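CELL division inhibitor (Pyrococcus furiosus, PDB 1G3Q) binds ADP and magnesium in a P-loop NTPase fold and probably hydrolyses ATP as the MinD ATPase of cell division. Local coordinates at residues Pro98-Leu101 with Pro102-Ile105. Sequence-based numbering, arbitrary orientation.
Sequences PRKL and PEVI
Leu-101 and Ile-105, one helical turn apart, form the buried side of this helix start. Ile-105 N donates to Leu-101 O at 2.9 Å, nearly straight at 176°. Above that bond Leu-101 CD2 and the Ile-105 CD1 methyl approach loosely, at 4.4 Å. Both suit an apolar seat: Leu-101 also packs on Leu-59 and Leu-63 of helix 59-63, while Ile-105 reaches Ile-115 and Ile-117 of the central strand 114-118. Pro-102 fits the first turn, where its lack of an N-H costs no helical bond; its CD presses on Leu-101 CB at 3.2 Å. The preceding bond of the helix, from Val-104 N to Lys-100 O, is longer at 3.1 Å, and Val-104 CG2 crowds the same oxygen. Apolar Val-104 suits its place against Val-62 and Leu-63.

The solvent-facing flank is looser, and suits the polar ends of Lys-100 and Glu-103. Glu-103 holds CG between its backbone N and carbonyl carbon (chi1 63°), which sets CG beside Lys-100 O, and the chain then extends. The two side chains lie side by side, Glu-103 OE2 3.9 Å from Lys-100 CG; the opposite charges are not in contact, and any attraction would be longer-range. A water takes the Glu-103 N-H and donates to both Glu-103 OE1 and Arg-99 O. It thus satisfies a first-turn amide, and the nearby negative charge would probably interact favourably with the helix dipole.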
loop_
_atom_site.group_PDB
_atom_site.type_symbol
_atom_site.label_atom_id
_atom_site.label_comp_id
_atom_site.label_asym_id
_atom_site.label_seq_id
_atom_site.Cartn_x
_atom_site.Cartn_y
_atom_site.Cartn_z
ATOM N N PRO A 98 11.258 -12.365 -7.098
ATOM C CA PRO A 98 10.908 -11.460 -5.997
ATOM C C PRO A 98 12.107 -10.960 -5.201
ATOM O O PRO A 98 12.052 -9.897 -4.584
ATOM C CB PRO A 98 9.962 -12.303 -5.148
ATOM C CG PRO A 98 10.490 -13.687 -5.350
ATOM C CD PRO A 98 10.745 -13.722 -6.840
ATOM N N ARG A 99 13.192 -11.726 -5.221
ATOM C CA ARG A 99 14.391 -11.358 -4.481
ATOM C C ARG A 99 15.033 -10.071 -4.998
ATOM O O ARG A 99 15.848 -9.457 -4.309
ATOM C CB ARG A 99 15.400 -12.509 -4.530
ATOM C CG ARG A 99 14.863 -13.801 -3.921
ATOM C CD ARG A 99 15.740 -14.990 -4.285
ATOM N NE ARG A 99 15.934 -15.093 -5.728
ATOM C CZ ARG A 99 16.776 -15.940 -6.307
ATOM N NH1 ARG A 99 17.495 -16.769 -5.560
ATOM N NH2 ARG A 99 16.929 -15.934 -7.625
ATOM N N LYS A 100 14.659 -9.653 -6.204
ATOM C CA LYS A 100 15.218 -8.433 -6.781
ATOM C C LYS A 100 14.371 -7.191 -6.515
ATOM O O LYS A 100 14.712 -6.095 -6.961
ATOM C CB LYS A 100 15.420 -8.605 -8.288
ATOM C CG LYS A 100 16.570 -9.539 -8.631
ATOM C CD LYS A 100 16.681 -9.786 -10.119
ATOM C CE LYS A 100 17.913 -10.633 -10.424
ATOM N NZ LYS A 100 17.987 -10.986 -11.868
ATOM N N LEU A 101 13.273 -7.362 -5.786
ATOM C CA LEU A 101 12.394 -6.241 -5.470
ATOM C C LEU A 101 13.114 -5.119 -4.714
ATOM O O LEU A 101 13.050 -3.958 -5.117
ATOM C CB LEU A 101 11.181 -6.726 -4.668
ATOM C CG LEU A 101 10.056 -7.349 -5.500
ATOM C CD1 LEU A 101 9.024 -8.012 -4.594
ATOM C CD2 LEU A 101 9.404 -6.255 -6.347
ATOM N N PRO A 102 13.814 -5.451 -3.614
ATOM C CA PRO A 102 14.518 -4.410 -2.858
ATOM C C PRO A 102 15.465 -3.543 -3.688
ATOM O O PRO A 102 15.425 -2.320 -3.589
ATOM C CB PRO A 102 15.242 -5.206 -1.779
ATOM C CG PRO A 102 14.264 -6.311 -1.498
ATOM C CD PRO A 102 13.861 -6.738 -2.894
ATOM N N GLU A 103 16.309 -4.164 -4.507
ATOM C CA GLU A 103 17.245 -3.396 -5.321
ATOM C C GLU A 103 16.527 -2.569 -6.385
ATOM O O GLU A 103 16.900 -1.425 -6.647
ATOM C CB GLU A 103 18.281 -4.321 -5.977
ATOM C CG GLU A 103 17.723 -5.348 -6.953
ATOM C CD GLU A 103 18.761 -6.388 -7.363
ATOM O OE1 GLU A 103 19.304 -7.079 -6.471
ATOM O OE2 GLU A 103 19.033 -6.517 -8.574
ATOM N N VAL A 104 15.488 -3.138 -6.987
ATOM C CA VAL A 104 14.740 -2.423 -8.017
ATOM C C VAL A 104 14.025 -1.196 -7.461
ATOM O O VAL A 104 14.158 -0.097 -7.993
ATOM C CB VAL A 104 13.688 -3.332 -8.685
ATOM C CG1 VAL A 104 12.830 -2.511 -9.642
ATOM C CG2 VAL A 104 14.379 -4.456 -9.438
ATOM N N ILE A 105 13.266 -1.385 -6.391
ATOM C CA ILE A 105 12.525 -0.283 -5.796
ATOM C C ILE A 105 13.431 0.819 -5.254
ATOM O O ILE A 105 13.257 1.994 -5.577
ATOM C CB ILE A 105 11.602 -0.796 -4.674
ATOM C CG1 ILE A 105 10.540 -1.716 -5.281
ATOM C CG2 ILE A 105 10.957 0.378 -3.938
ATOM C CD1 ILE A 105 9.605 -2.357 -4.271
HETATM O O HOH W 1 17.191 -7.012 -4.341
#